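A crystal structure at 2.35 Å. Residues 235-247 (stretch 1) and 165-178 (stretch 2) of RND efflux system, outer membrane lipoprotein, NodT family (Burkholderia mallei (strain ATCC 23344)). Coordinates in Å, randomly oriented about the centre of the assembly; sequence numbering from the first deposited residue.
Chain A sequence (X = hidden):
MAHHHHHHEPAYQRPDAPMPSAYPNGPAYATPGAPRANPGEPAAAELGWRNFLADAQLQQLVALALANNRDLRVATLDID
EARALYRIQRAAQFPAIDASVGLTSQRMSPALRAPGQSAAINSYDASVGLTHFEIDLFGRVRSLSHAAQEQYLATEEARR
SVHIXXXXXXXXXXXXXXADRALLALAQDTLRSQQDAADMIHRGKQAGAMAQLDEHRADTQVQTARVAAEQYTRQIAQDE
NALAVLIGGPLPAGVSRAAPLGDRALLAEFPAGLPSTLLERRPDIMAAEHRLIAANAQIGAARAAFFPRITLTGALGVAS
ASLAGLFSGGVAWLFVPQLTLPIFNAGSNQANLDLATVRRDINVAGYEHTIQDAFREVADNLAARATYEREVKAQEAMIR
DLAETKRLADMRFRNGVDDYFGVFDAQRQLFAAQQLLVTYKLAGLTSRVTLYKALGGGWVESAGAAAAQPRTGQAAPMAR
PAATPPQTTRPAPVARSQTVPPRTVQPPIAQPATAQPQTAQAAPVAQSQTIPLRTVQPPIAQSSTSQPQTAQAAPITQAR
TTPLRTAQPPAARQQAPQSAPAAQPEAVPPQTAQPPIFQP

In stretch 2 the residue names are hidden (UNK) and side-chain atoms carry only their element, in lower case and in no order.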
# COMPACT_ATOMS: atom_id res chain seq x y z
N GLN A 235 -0.28 18.48 1.63
CA GLN A 235 -0.52 17.07 1.33
C GLN A 235 -1.96 16.68 1.66
O GLN A 235 -2.56 15.86 0.96
CB GLN A 235 0.47 16.19 2.08
CG GLN A 235 1.91 16.34 1.60
CD GLN A 235 2.86 15.37 2.27
OE1 GLN A 235 2.47 14.61 3.16
NE2 GLN A 235 4.12 15.38 1.85
N ILE A 236 -2.52 17.27 2.72
CA ILE A 236 -3.94 17.07 3.02
C ILE A 236 -4.79 17.55 1.86
O ILE A 236 -5.77 16.90 1.47
CB ILE A 236 -4.32 17.77 4.33
CG1 ILE A 236 -3.82 16.96 5.53
CG2 ILE A 236 -5.82 18.00 4.42
CD1 ILE A 236 -4.12 17.61 6.87
N ALA A 237 -4.43 18.70 1.28
CA ALA A 237 -5.18 19.23 0.14
C ALA A 237 -5.12 18.28 -1.05
O ALA A 237 -6.13 18.04 -1.72
CB ALA A 237 -4.64 20.61 -0.25
N GLN A 238 -3.94 17.71 -1.32
CA GLN A 238 -3.80 16.78 -2.44
C GLN A 238 -4.63 15.52 -2.21
O GLN A 238 -5.27 15.01 -3.14
CB GLN A 238 -2.33 16.42 -2.64
CG GLN A 238 -1.42 17.59 -2.96
CD GLN A 238 0.04 17.21 -2.89
OE1 GLN A 238 0.40 16.15 -2.39
NE2 GLN A 238 0.91 18.09 -3.40
N ASP A 239 -4.61 14.99 -0.98
CA ASP A 239 -5.40 13.80 -0.67
C ASP A 239 -6.88 14.04 -0.94
O ASP A 239 -7.56 13.19 -1.52
CB ASP A 239 -5.19 13.39 0.79
CG ASP A 239 -3.75 13.06 1.11
OD1 ASP A 239 -2.91 13.04 0.18
OD2 ASP A 239 -3.46 12.83 2.30
N GLU A 240 -7.40 15.19 -0.50
CA GLU A 240 -8.82 15.48 -0.68
C GLU A 240 -9.17 15.69 -2.15
O GLU A 240 -10.27 15.34 -2.58
CB GLU A 240 -9.21 16.70 0.15
CG GLU A 240 -9.01 16.49 1.64
CD GLU A 240 -9.34 17.73 2.46
OE1 GLU A 240 -9.27 18.85 1.91
OE2 GLU A 240 -9.68 17.57 3.66
N ASN A 241 -8.24 16.25 -2.94
CA ASN A 241 -8.48 16.39 -4.37
C ASN A 241 -8.56 15.03 -5.04
O ASN A 241 -9.52 14.74 -5.77
CB ASN A 241 -7.37 17.24 -5.01
CG ASN A 241 -7.83 18.64 -5.33
OD1 ASN A 241 -8.71 19.19 -4.67
ND2 ASN A 241 -7.23 19.24 -6.36
N ALA A 242 -7.56 14.17 -4.81
CA ALA A 242 -7.56 12.84 -5.41
C ALA A 242 -8.76 12.03 -4.95
O ALA A 242 -9.33 11.25 -5.72
CB ALA A 242 -6.25 12.12 -5.07
N LEU A 243 -9.16 12.20 -3.69
CA LEU A 243 -10.33 11.48 -3.18
C LEU A 243 -11.59 11.91 -3.91
O LEU A 243 -12.45 11.08 -4.23
CB LEU A 243 -10.47 11.70 -1.68
CG LEU A 243 -11.35 10.72 -0.90
CD1 LEU A 243 -10.92 9.29 -1.18
CD2 LEU A 243 -11.28 11.01 0.59
N ALA A 244 -11.73 13.21 -4.19
CA ALA A 244 -12.88 13.70 -4.94
C ALA A 244 -12.88 13.15 -6.36
O ALA A 244 -13.94 12.79 -6.89
CB ALA A 244 -12.90 15.22 -4.95
N VAL A 245 -11.71 13.07 -6.99
CA VAL A 245 -11.61 12.49 -8.32
C VAL A 245 -12.00 11.02 -8.30
O VAL A 245 -12.70 10.53 -9.20
CB VAL A 245 -10.19 12.69 -8.89
CG1 VAL A 245 -10.04 11.97 -10.23
CG2 VAL A 245 -9.89 14.17 -9.05
N LEU A 246 -11.55 10.29 -7.27
CA LEU A 246 -11.76 8.85 -7.24
C LEU A 246 -13.23 8.50 -7.05
O LEU A 246 -13.71 7.51 -7.62
CB LEU A 246 -10.92 8.22 -6.13
CG LEU A 246 -9.44 8.06 -6.45
CD1 LEU A 246 -8.69 7.53 -5.23
CD2 LEU A 246 -9.26 7.13 -7.64
N ILE A 247 -13.97 9.29 -6.26
CA ILE A 247 -15.39 9.02 -6.07
C ILE A 247 -16.26 9.73 -7.10
O ILE A 247 -17.47 9.48 -7.15
CB ILE A 247 -15.85 9.42 -4.66
CG1 ILE A 247 -15.68 10.92 -4.43
CG2 ILE A 247 -15.09 8.62 -3.60
CD1 ILE A 247 -16.35 11.43 -3.18
N UNK A 165 -8.55 -1.91 -8.81
CA UNK A 165 -7.73 -0.70 -8.70
C UNK A 165 -8.51 0.43 -8.05
O UNK A 165 -7.98 1.12 -7.17
o UNK A 165 -6.52 -1.31 -10.73
c UNK A 165 -7.23 -0.27 -10.08
N UNK A 166 -9.76 0.64 -8.47
CA UNK A 166 -10.55 1.75 -7.95
C UNK A 166 -10.83 1.57 -6.46
O UNK A 166 -10.67 2.51 -5.68
c UNK A 166 -11.85 1.87 -8.74
c UNK A 166 -12.75 3.06 -8.41
c UNK A 166 -12.01 4.37 -8.61
c UNK A 166 -14.01 3.02 -9.28
N UNK A 167 -11.25 0.37 -6.06
CA UNK A 167 -11.51 0.10 -4.65
C UNK A 167 -10.25 0.35 -3.82
O UNK A 167 -10.30 1.00 -2.77
c UNK A 167 -12.02 -1.34 -4.46
c UNK A 167 -13.45 -1.47 -4.97
c UNK A 167 -11.94 -1.76 -3.00
N UNK A 168 -9.12 -0.15 -4.29
CA UNK A 168 -7.88 -0.03 -3.54
C UNK A 168 -7.39 1.42 -3.51
O UNK A 168 -6.90 1.89 -2.47
c UNK A 168 -6.81 -0.94 -4.14
N UNK A 169 -7.51 2.13 -4.62
CA UNK A 169 -7.00 3.50 -4.67
C UNK A 169 -7.83 4.44 -3.80
O UNK A 169 -7.29 5.39 -3.23
c UNK A 169 -4.54 4.70 -6.10
c UNK A 169 -5.98 5.13 -6.35
c UNK A 169 -6.97 4.00 -6.12
o UNK A 169 -3.86 5.33 -5.27
o UNK A 169 -4.09 3.72 -6.74
N UNK A 170 -9.14 4.18 -3.69
CA UNK A 170 -9.96 4.96 -2.77
C UNK A 170 -9.52 4.72 -1.33
O UNK A 170 -9.45 5.65 -0.52
c UNK A 170 -11.45 4.63 -2.97
c UNK A 170 -11.92 5.10 -4.34
c UNK A 170 -12.29 5.28 -1.87
N UNK A 171 -9.22 3.46 -0.99
CA UNK A 171 -8.83 3.13 0.37
C UNK A 171 -7.47 3.73 0.72
O UNK A 171 -7.30 4.32 1.79
c UNK A 171 -8.80 1.61 0.56
N UNK A 172 -6.49 3.59 -0.18
CA UNK A 172 -5.17 4.13 0.10
C UNK A 172 -5.18 5.65 0.17
O UNK A 172 -4.36 6.24 0.88
c UNK A 172 -4.17 3.66 -0.96
c UNK A 172 -2.74 4.03 -0.61
o UNK A 172 -2.11 3.40 0.24
n UNK A 172 -2.21 5.06 -1.27
N UNK A 173 -6.10 6.30 -0.55
CA UNK A 173 -6.16 7.76 -0.53
C UNK A 173 -6.81 8.27 0.76
O UNK A 173 -6.35 9.26 1.33
c UNK A 173 -6.96 9.79 -1.77
o UNK A 173 -6.27 7.81 -2.93
c UNK A 173 -6.93 8.27 -1.75
N UNK A 174 -7.87 7.61 1.22
CA UNK A 174 -8.51 8.02 2.47
C UNK A 174 -7.63 7.69 3.67
O UNK A 174 -7.58 8.46 4.63
c UNK A 174 -9.88 7.35 2.60
c UNK A 174 -11.12 8.95 4.12
c UNK A 174 -11.48 7.01 6.04
c UNK A 174 -10.81 6.71 4.86
o UNK A 174 -12.64 8.57 7.41
c UNK A 174 -10.61 7.68 3.89
c UNK A 174 -11.79 9.26 5.28
c UNK A 174 -11.97 8.28 6.24
N UNK A 175 -6.93 6.56 3.62
CA UNK A 175 -5.97 6.24 4.68
C UNK A 175 -4.82 7.24 4.68
O UNK A 175 -4.41 7.73 5.74
c UNK A 175 -5.90 2.34 4.61
c UNK A 175 -6.47 3.72 4.86
c UNK A 175 -6.93 3.87 6.30
c UNK A 175 -5.45 4.82 4.51
N UNK A 176 -4.30 7.57 3.50
CA UNK A 176 -3.26 8.60 3.40
C UNK A 176 -3.77 9.93 3.93
O UNK A 176 -3.01 10.69 4.55
o UNK A 176 -2.13 7.51 1.56
c UNK A 176 -2.78 8.73 1.96
c UNK A 176 -1.81 9.88 1.81
N UNK A 177 -5.05 10.24 3.69
CA UNK A 177 -5.63 11.46 4.24
C UNK A 177 -5.56 11.46 5.77
O UNK A 177 -5.10 12.43 6.38
c UNK A 177 -9.30 12.76 3.90
c UNK A 177 -7.85 12.79 4.35
c UNK A 177 -7.07 11.61 3.77
c UNK A 177 -7.19 14.11 3.97
N UNK A 178 -6.02 10.38 6.40
CA UNK A 178 -6.01 10.31 7.85
C UNK A 178 -4.59 10.34 8.40
O UNK A 178 -4.36 10.83 9.51
c UNK A 178 -8.97 10.19 8.18
c UNK A 178 -8.85 7.70 8.44
c UNK A 178 -6.74 9.05 8.31
c UNK A 178 -8.18 8.93 7.84

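Position 165 carries one carbon followed by one oxygen and lies out of reach of stretch 1. A short hydroxyl side chain is serine, Ser-165, and its oxygen is hydrogen-bonded elsewhere in the structure.

At 166 four carbons fork at the second. The CA-to-CB bond leaves sideways, but the end comes nearer, placing a terminal carbon 4.0 Å from CD2 of Leu-246. This is leucine, Leu-166, whose reach suits this spot.

Position 167 has one carbon carrying two more, branched at CB: Val-167. Position 168 has a single carbon, Ala-168. Both are buried but beyond the reach of stretch 1, where compact apolar side chains leave no polar group unpaired.

Position 169 shows three carbons in a row, the third carrying two oxygens; the second carbon lies 3.8 Å from CD1 of Leu-246. The carboxylate makes it Glu-169. Its aliphatic part serves the contact, while both carboxylate oxygens are hydrogen-bonded elsewhere in the structure, which makes burial of the acid tolerable.

At 170 three carbons branch at CB. One branch carbon lies 3.7 Å from CB of Leu-246 and the other 4.3 Å from CD1 of Leu-243. This is Val-170, whose two branches touch different leucines.

The lone carbon at 171 points away from stretch 1: Ala-171, small and apolar in a buried place. Position 172 has two carbons, the second bearing one oxygen and one nitrogen, an amide close to the backbone. Asn-172 makes no contact here, and its amide is hydrogen-bonded elsewhere.

At 173 one carbon carries an oxygen and a carbon, and it points toward stretch 1, where the branch carbon packs 4.1 Å from CB of Ala-242. This is Thr-173. Its OG1 donates a hydrogen bond to the O of Glu-169 (2.6 Å), satisfying the hydroxyl within its own helix. That small alanine and its neighbours Asp-239, Leu-243 and Leu-246 form the hole that receives the threonine.

Position 174 has one carbon and a six-carbon ring bearing an oxygen. CD2 of Leu-243 meets the ring edge, 4.1 Å from a ring carbon. This is Tyr-174, its ring large enough to reach Leu-243 although its CA-to-CB bond points away.

The four carbons at 175, forked at the second, point away from stretch 1: Leu-175, apolar and buried. At 176 one carbon again carries an oxygen and a carbon, the latter 3.4 Å from OD2 of Asp-239. This is Thr-176, whose OG1 donates to the O of Asn-172 (2.7 Å).

Position 177 has four carbons, forked at the second; a terminal carbon lies 3.8 Å from CG of Glu-240. Leu-177 fills a hole lined also by Ile-236, Asp-239 and Leu-243. Position 178 again has four carbons, forked at the second, and points away: Leu-178, likewise apolar and buried.

The two helices run nearly antiparallel, at 155°, with axes approaching to 9.0 Å. Thr-173 and Leu-177 enter holes on stretch 1, and Leu-243 and Leu-246 enter holes on stretch 2. No hydrogen bond crosses between them; interlocking side chains bury 611 Å².

Stretch 2 (165-178) SLVAEVANTYLTLL
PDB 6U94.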